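Local coordinates for putative capsular polysaccharide biosynthesis protein (Streptococcus pneumoniae serotype 4, PDB 6EWJ), which probably acts as a pyridoxal-phosphate-dependent sugar aminotransferase of the DegT/DnrJ/EryC1 family in the biosynthesis of pneumococcal teichoic acid, at residues 93-96 and 97-101; 228-231 and 232-236; 291-294 and 295-298; 398-401 and 402-406. All blocks are in the same frame, centred on the assembly; numbering follows the deposited sequence.

Interaction 1. Residues 93-96 and 97-101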
# COMPACT_ATOMS: atom_id res chain seq x y z
N SER A 93 0.28 -15.21 4.09
CA SER A 93 1.07 -15.55 5.29
C SER A 93 2.54 -15.83 4.93
O SER A 93 3.41 -15.65 5.77
CB SER A 93 0.49 -16.76 6.07
OG SER A 93 -0.94 -16.80 6.09
N CYS A 94 2.78 -16.31 3.72
CA CYS A 94 4.06 -16.78 3.27
C CYS A 94 4.80 -15.85 2.34
O CYS A 94 6.04 -15.74 2.40
CB CYS A 94 3.87 -18.14 2.60
SG CYS A 94 5.43 -19.06 2.38
N SER A 95 4.06 -15.21 1.44
CA SER A 95 4.65 -14.33 0.44
C SER A 95 5.48 -13.21 1.06
O SER A 95 6.52 -12.85 0.53
CB SER A 95 3.57 -13.68 -0.42
OG SER A 95 2.70 -12.90 0.36
N VAL A 96 5.06 -12.72 2.21
CA VAL A 96 5.82 -11.66 2.88
C VAL A 96 7.22 -12.09 3.32
O VAL A 96 8.11 -11.27 3.44
CB VAL A 96 5.04 -11.05 4.09
CG1 VAL A 96 3.69 -10.45 3.65
CG2 VAL A 96 4.85 -12.04 5.19
N ILE A 97 7.38 -13.39 3.59
CA ILE A 97 8.67 -13.96 3.95
C ILE A 97 9.61 -13.78 2.78
O ILE A 97 10.77 -13.33 2.94
CB ILE A 97 8.57 -15.44 4.30
CG1 ILE A 97 7.58 -15.64 5.49
CG2 ILE A 97 9.94 -16.00 4.64
CD1 ILE A 97 7.12 -17.06 5.67
N THR A 98 9.10 -14.07 1.58
CA THR A 98 9.94 -13.94 0.39
C THR A 98 10.19 -12.46 0.10
O THR A 98 11.27 -12.10 -0.39
CB THR A 98 9.35 -14.66 -0.84
OG1 THR A 98 8.15 -14.01 -1.26
CG2 THR A 98 9.05 -16.13 -0.52
N HIS A 99 9.23 -11.60 0.42
CA HIS A 99 9.41 -10.17 0.21
C HIS A 99 10.60 -9.58 0.93
O HIS A 99 11.33 -8.75 0.36
CB HIS A 99 8.19 -9.36 0.60
CG HIS A 99 7.00 -9.62 -0.26
ND1 HIS A 99 5.79 -9.02 -0.04
CD2 HIS A 99 6.84 -10.42 -1.35
CE1 HIS A 99 4.91 -9.44 -0.93
NE2 HIS A 99 5.52 -10.33 -1.71
N VAL A 100 10.85 -10.03 2.16
CA VAL A 100 11.98 -9.54 2.94
C VAL A 100 13.25 -10.33 2.67
O VAL A 100 14.31 -10.05 3.22
CB VAL A 100 11.66 -9.52 4.46
CG1 VAL A 100 10.46 -8.68 4.72
CG2 VAL A 100 11.48 -10.93 5.03
N GLY A 101 13.15 -11.36 1.82
CA GLY A 101 14.28 -12.15 1.40
C GLY A 101 14.64 -13.31 2.30
O GLY A 101 15.68 -13.89 2.13
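Cys-94 meets Ile-97 twice: its carbonyl O receives Ile-97 N at 3.0 Å from well above the carbonyl plane, and its SG lies 4.2 Å from Ile-97 CD1. Both side chains are apolar enough for the side of helix 92-99 that faces the sheet, where they pack on Val-85 of strand 82-86 and on Pro-104 of strand 103-107, the two strands of this beta-alpha-beta unit. Ser-95 contributes chiefly its carbonyl O, which two donors grip. His-99 N comes at 3.0 Å, and Thr-98 OG1 binds at 2.7 Å on a lone pair, its chi1 of 67° setting OG1 between its own backbone N and carbonyl carbon. The same Ser-95 O lies 3.0 Å above the His-99 ring plane, toward its rim. Val-96 adds its CA over that ring, a CH-pi contact 4.2 Å from the centroid, and its O accepts Val-100 N at 3.3 Å. Beyond Val-100 the helix closes in a Schellman motif, where Gly-101 adopts the positive phi. Hydrogen-bonded through ND1 to Glu-69 and through NE2 to Pro-260 O of the second subunit, and stacked with Tyr-262 of that subunit, the imidazole is fixed in rotation and ties the helix end to the dimer interface.

Interaction 2. Residues 228-231 and 232-236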
# COMPACT_ATOMS: atom_id res chain seq x y z
N MET A 228 8.34 1.63 19.36
CA MET A 228 7.93 0.57 18.42
C MET A 228 6.88 1.11 17.45
O MET A 228 6.92 0.86 16.26
CB MET A 228 7.37 -0.64 19.18
CG MET A 228 6.90 -1.78 18.31
SD MET A 228 8.22 -2.60 17.35
CE MET A 228 8.96 -3.65 18.58
N TYR A 229 5.94 1.86 18.00
CA TYR A 229 4.89 2.50 17.21
C TYR A 229 5.53 3.40 16.19
O TYR A 229 5.19 3.33 15.02
CB TYR A 229 3.94 3.32 18.08
CG TYR A 229 2.83 4.05 17.33
CD1 TYR A 229 1.67 3.39 16.92
CD2 TYR A 229 2.94 5.40 17.04
CE1 TYR A 229 0.66 4.04 16.26
CE2 TYR A 229 1.92 6.07 16.35
CZ TYR A 229 0.79 5.39 15.98
OH TYR A 229 -0.21 6.03 15.29
N LYS A 230 6.44 4.26 16.64
CA LYS A 230 7.15 5.18 15.72
C LYS A 230 7.93 4.47 14.57
O LYS A 230 7.91 4.92 13.41
CB LYS A 230 8.05 6.11 16.53
CG LYS A 230 8.73 7.18 15.73
CD LYS A 230 9.43 8.25 16.60
CE LYS A 230 10.38 9.08 15.66
NZ LYS A 230 9.65 9.87 14.62
N GLU A 231 8.52 3.31 14.85
CA GLU A 231 9.24 2.52 13.81
C GLU A 231 8.31 1.99 12.71
O GLU A 231 8.66 1.99 11.52
CB GLU A 231 10.03 1.35 14.43
CG GLU A 231 11.38 1.81 15.00
CD GLU A 231 12.20 0.73 15.72
OE1 GLU A 231 12.19 -0.42 15.28
OE2 GLU A 231 12.85 1.07 16.74
N PHE A 232 7.12 1.54 13.09
CA PHE A 232 6.11 1.11 12.09
C PHE A 232 5.65 2.28 11.23
O PHE A 232 5.51 2.16 9.99
CB PHE A 232 4.89 0.48 12.73
CG PHE A 232 5.05 -0.96 13.07
CD1 PHE A 232 4.74 -1.93 12.17
CD2 PHE A 232 5.49 -1.34 14.32
CE1 PHE A 232 4.89 -3.28 12.50
CE2 PHE A 232 5.62 -2.68 14.66
CZ PHE A 232 5.33 -3.65 13.75
N GLN A 233 5.39 3.41 11.91
CA GLN A 233 4.93 4.62 11.23
C GLN A 233 5.87 5.03 10.14
O GLN A 233 5.43 5.30 9.01
CB GLN A 233 4.71 5.79 12.22
CG GLN A 233 3.43 5.69 13.01
CD GLN A 233 2.15 5.58 12.21
OE1 GLN A 233 1.22 4.88 12.63
NE2 GLN A 233 2.07 6.24 11.07
N ILE A 234 7.16 5.04 10.49
CA ILE A 234 8.24 5.44 9.61
C ILE A 234 8.36 4.50 8.39
O ILE A 234 8.48 4.94 7.25
CB ILE A 234 9.54 5.50 10.42
CG1 ILE A 234 9.57 6.76 11.29
CG2 ILE A 234 10.80 5.55 9.54
CD1 ILE A 234 8.24 7.26 11.83
N LEU A 235 8.22 3.19 8.64
CA LEU A 235 8.27 2.24 7.52
C LEU A 235 7.06 2.32 6.61
O LEU A 235 7.17 2.00 5.42
CB LEU A 235 8.42 0.78 8.02
CG LEU A 235 9.69 0.46 8.79
CD1 LEU A 235 9.75 -0.99 9.19
CD2 LEU A 235 10.97 0.86 8.05
N SER A 236 5.91 2.71 7.14
CA SER A 236 4.66 2.78 6.40
C SER A 236 4.53 4.05 5.54
O SER A 236 3.67 4.12 4.65
CB SER A 236 3.47 2.73 7.34
OG SER A 236 3.28 3.97 8.02
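Tyr-229 and Gln-233, one turn apart on helix 225-236, form the first of two side-chain contacts that involve an aromatic ring. Gln-233 CG sits over a face of the phenol, 4.1 Å from the ring centroid, in a CH-pi contact. A bend at chi2 (-56°) turns the amide back along the ring, with the two planes 40° apart, and brings Gln-233 OE1 to 3.2 Å from Tyr-229 OH. The hydroxyl has a hydrogen-bond partner in Glu-46, and Lys-57 makes a cation-pi contact with the ring. Tyrosine therefore suits a partly exposed position: its ring packs while its OH remains available to polar groups.

The second aromatic contact is the Met-aromatic pair of Met-228 and Phe-232. The thioether is doubled back by bends at chi2 and chi3, placing SD 3.7 Å from Phe-232 CE2 and 5.0 Å from the ring centroid, in an oblique approach. Met-228 CG lies at the ring edge, in its plane. Both residues are buried and apolar, and both pack on Val-74 of helix 64-74.

Among the backbone bonds, Phe-232 N to Met-228 O is 3.2 Å long and Gln-233 N to Tyr-229 O is 3.1 Å, each nearly straight. Farther along, Ser-236 OG turns back three residues to Gln-233 O at 2.7 Å, giving this carbonyl a side-chain donor.

The two aromatic pairs are i to i+4 contacts of an amphipathic helix, whose buried side lies against strands 58-61 and 213-217 at one end of the large mixed sheet of the aminotransferase fold.

Interaction 3. Residues 291-294 and 295-298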
# COMPACT_ATOMS: atom_id res chain seq x y z
N ILE A 291 -25.65 -17.93 13.80
CA ILE A 291 -25.59 -18.69 12.54
C ILE A 291 -24.78 -19.96 12.75
O ILE A 291 -25.19 -21.01 12.28
CB ILE A 291 -24.99 -17.86 11.38
CG1 ILE A 291 -25.95 -16.73 11.01
CG2 ILE A 291 -24.73 -18.74 10.14
CD1 ILE A 291 -25.30 -15.60 10.28
N VAL A 292 -23.64 -19.86 13.43
CA VAL A 292 -22.78 -21.03 13.63
C VAL A 292 -23.49 -22.09 14.46
O VAL A 292 -23.49 -23.26 14.11
CB VAL A 292 -21.40 -20.68 14.22
CG1 VAL A 292 -20.67 -21.90 14.73
CG2 VAL A 292 -20.53 -20.00 13.15
N ASP A 293 -24.16 -21.66 15.52
CA ASP A 293 -24.92 -22.61 16.34
C ASP A 293 -26.00 -23.31 15.51
O ASP A 293 -26.26 -24.48 15.71
CB ASP A 293 -25.50 -21.93 17.58
CG ASP A 293 -24.43 -21.46 18.55
OD1 ASP A 293 -23.28 -21.96 18.51
OD2 ASP A 293 -24.74 -20.58 19.37
N ARG A 294 -26.66 -22.56 14.61
CA ARG A 294 -27.74 -23.13 13.77
C ARG A 294 -27.15 -24.16 12.79
O ARG A 294 -27.65 -25.29 12.67
CB ARG A 294 -28.52 -22.01 13.06
CG ARG A 294 -29.66 -22.48 12.18
CD ARG A 294 -30.36 -21.32 11.51
NE ARG A 294 -31.26 -20.70 12.47
CZ ARG A 294 -32.53 -21.04 12.68
NH1 ARG A 294 -33.14 -21.99 11.97
NH2 ARG A 294 -33.20 -20.41 13.62
N TYR A 295 -26.03 -23.80 12.15
CA TYR A 295 -25.31 -24.76 11.31
C TYR A 295 -24.88 -26.02 12.10
O TYR A 295 -25.11 -27.16 11.68
CB TYR A 295 -24.04 -24.12 10.70
CG TYR A 295 -24.12 -23.31 9.41
CD1 TYR A 295 -24.90 -23.73 8.33
CD2 TYR A 295 -23.30 -22.19 9.23
CE1 TYR A 295 -24.91 -23.01 7.13
CE2 TYR A 295 -23.29 -21.47 8.03
CZ TYR A 295 -24.10 -21.87 6.98
OH TYR A 295 -24.07 -21.20 5.79
N ASP A 296 -24.22 -25.77 13.23
CA ASP A 296 -23.75 -26.84 14.10
C ASP A 296 -24.88 -27.81 14.47
O ASP A 296 -24.70 -29.02 14.33
CB ASP A 296 -23.10 -26.32 15.37
CG ASP A 296 -21.73 -25.69 15.13
OD1 ASP A 296 -21.12 -25.80 14.01
OD2 ASP A 296 -21.26 -25.05 16.10
N SER A 297 -26.03 -27.31 14.91
CA SER A 297 -27.15 -28.25 15.25
C SER A 297 -27.66 -28.94 13.99
O SER A 297 -27.92 -30.12 14.01
CB SER A 297 -28.31 -27.58 15.98
OG SER A 297 -27.88 -26.59 16.91
N GLY A 298 -27.73 -28.21 12.88
CA GLY A 298 -28.12 -28.78 11.58
C GLY A 298 -27.26 -29.93 11.06
O GLY A 298 -27.79 -30.92 10.56
O HOH W 1 -22.73 -24.80 18.09
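Ile-291 and Tyr-295 are brought together by complementary first torsions: Ile-291 CG2 stands opposite the backbone N, next to the carbonyl carbon, while Tyr-295 (chi1 -86°) turns its ring back toward the preceding turn. The two side chains run side by side, and the methyl CG2 reaches Tyr-295 CE2 at 3.7 Å, obliquely to the ring. Val-292 and Asp-296 repeat this one residue on, with Val-292 CG1 3.5 Å from Asp-296 OD2. Here a branched apolar group covers the flank of a carboxylate whose other oxygen, OD1, is hydrogen-bonded to Tyr-321 OH. These are i to i+4 pairs on the long helix 268-299, near its C-terminal end, where one side packs against helix 391-409 through Tyr-295. The phenol suits the buried seam because its ring packs on Val-394, Ile-397 and Ile-398 and stacks with Tyr-321, while OH finds Pro-384 O. Arg-294, partly exposed, reaches Asp-395 of the same neighbouring helix in a salt bridge. On the outer side, Asp-293 O accepts both Ser-297 N and Ser-297 OG, each at 2.9 Å and from opposite faces of the carbonyl plane; the small serine can thus bond to its own helix. Asp-293 OD1 and Asp-296 OD2 are 4.4 Å apart, a spacing that would raise the cost of two negative charges. A water donates to both, at 2.9 Å to Asp-293 OD1 and an unusually short 2.5 Å to Asp-296 OD2, and probably eases that repulsion.

Interaction 4. Residues 398-401 and 402-406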
# COMPACT_ATOMS: atom_id res chain seq x y z
N ILE A 398 -28.11 -25.83 5.09
CA ILE A 398 -28.03 -27.08 5.88
C ILE A 398 -28.65 -28.27 5.11
O ILE A 398 -28.01 -29.28 4.84
CB ILE A 398 -28.70 -26.91 7.26
CG1 ILE A 398 -27.87 -25.99 8.14
CG2 ILE A 398 -28.87 -28.26 8.00
CD1 ILE A 398 -28.63 -25.44 9.32
N GLU A 399 -29.92 -28.12 4.77
CA GLU A 399 -30.65 -29.22 4.21
C GLU A 399 -30.12 -29.55 2.76
O GLU A 399 -29.94 -30.73 2.45
CB GLU A 399 -32.17 -29.13 4.50
CG GLU A 399 -32.86 -28.27 3.53
CD GLU A 399 -33.27 -29.06 2.29
OE1 GLU A 399 -32.37 -29.60 1.60
OE2 GLU A 399 -34.49 -29.18 2.03
N THR A 400 -29.77 -28.53 1.96
CA THR A 400 -29.20 -28.74 0.60
C THR A 400 -27.81 -29.40 0.62
O THR A 400 -27.55 -30.33 -0.15
CB THR A 400 -29.11 -27.42 -0.21
OG1 THR A 400 -30.39 -26.79 -0.28
CG2 THR A 400 -28.62 -27.69 -1.63
N PHE A 401 -26.94 -28.97 1.52
CA PHE A 401 -25.61 -29.54 1.63
C PHE A 401 -25.68 -31.04 2.02
O PHE A 401 -24.96 -31.87 1.44
CB PHE A 401 -24.79 -28.70 2.63
CG PHE A 401 -23.32 -29.00 2.68
CD1 PHE A 401 -22.62 -29.61 1.62
CD2 PHE A 401 -22.60 -28.61 3.79
CE1 PHE A 401 -21.25 -29.83 1.71
CE2 PHE A 401 -21.25 -28.83 3.89
CZ PHE A 401 -20.56 -29.45 2.85
N LYS A 402 -26.57 -31.38 2.96
CA LYS A 402 -26.78 -32.80 3.29
C LYS A 402 -27.27 -33.62 2.09
O LYS A 402 -26.65 -34.62 1.75
CB LYS A 402 -27.79 -32.96 4.41
CG LYS A 402 -27.29 -32.52 5.77
CD LYS A 402 -28.40 -32.76 6.78
CE LYS A 402 -28.57 -31.63 7.74
NZ LYS A 402 -29.59 -31.96 8.77
N THR A 403 -28.34 -33.15 1.45
CA THR A 403 -28.92 -33.83 0.28
C THR A 403 -27.91 -33.99 -0.86
O THR A 403 -27.81 -35.06 -1.47
CB THR A 403 -30.17 -33.08 -0.25
OG1 THR A 403 -31.15 -33.03 0.78
CG2 THR A 403 -30.80 -33.78 -1.49
N VAL A 404 -27.19 -32.91 -1.14
CA VAL A 404 -26.21 -32.90 -2.22
C VAL A 404 -25.06 -33.86 -1.95
O VAL A 404 -24.66 -34.59 -2.85
CB VAL A 404 -25.68 -31.47 -2.50
CG1 VAL A 404 -24.35 -31.50 -3.22
CG2 VAL A 404 -26.70 -30.69 -3.32
N SER A 405 -24.50 -33.81 -0.75
CA SER A 405 -23.42 -34.73 -0.36
C SER A 405 -23.85 -36.19 -0.51
O SER A 405 -23.12 -36.99 -1.09
CB SER A 405 -22.99 -34.47 1.10
OG SER A 405 -22.48 -33.15 1.25
N GLU A 406 -25.02 -36.52 0.03
CA GLU A 406 -25.59 -37.88 -0.11
C GLU A 406 -25.71 -38.28 -1.58
O GLU A 406 -25.26 -39.34 -1.99
CB GLU A 406 -26.97 -37.97 0.54
CG GLU A 406 -26.99 -37.91 2.06
CD GLU A 406 -28.41 -37.78 2.62
OE1 GLU A 406 -29.31 -38.47 2.08
OE2 GLU A 406 -28.63 -37.00 3.59
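The Phe-401 ring is met obliquely by Ser-405 OG, which lies 3.6 Å from both CD1 and CE1, and by the backbone N of Lys-402. A chi1 of -170° sets Phe-401 CG anti to the backbone N, beside the carbonyl carbon, and the ring packs in a buried apolar setting made by Ile-336 and Leu-340 of helix 330-342 and by Val-325. Ser-405 is small enough to sit beside the ring, and its hydroxyl is spent on the helix itself: OG donates to Phe-401 O at 2.8 Å, while Ser-405 N reaches the same oxygen at 3.0 Å from the opposite face of the carbonyl plane. Thr-403 does likewise to Glu-399 O, its OG1 coming at 3.1 Å from above the plane. Such serine and threonine hydroxyls returning to the carbonyl four residues back are a familiar feature of alpha helices, here of the C-terminal helix 391-409, and they let polar residues occupy both its buried and its exposed sides. Thr-400 OG1 makes the same return to Tyr-396 O, and in addition its methyl CG2 lies 3.9 Å from Val-404 CG2. Along another flank Ile-398 and Lys-402 run side by side, with Ile-398 CG2 tightly packed at 3.4 Å from Lys-402 CE. The long aliphatic stem of lysine covers the isoleucine and carries NZ on to Gly-298 O, at the end of helix 268-299.

Along the chain the four contacts come in order, each within one helix: 92-99, 225-236, 268-299 and 391-409. Interactions 1 and 2 belong to the region of the large mixed sheet and have centres about 19 Å apart. Interaction 1 lies close to pyridoxal-phosphate-binding Thr-65 and touches the second subunit; both border helix 64-74. Interactions 3 and 4 lie far off, with centres about 37 to 50 Å from the first two. They touch one another, with centres about 14 Å apart, where Ile-398 packs on Tyr-295. The C-terminal helix is thereby joined to the long helix 268-299, away from the cofactor-binding residues.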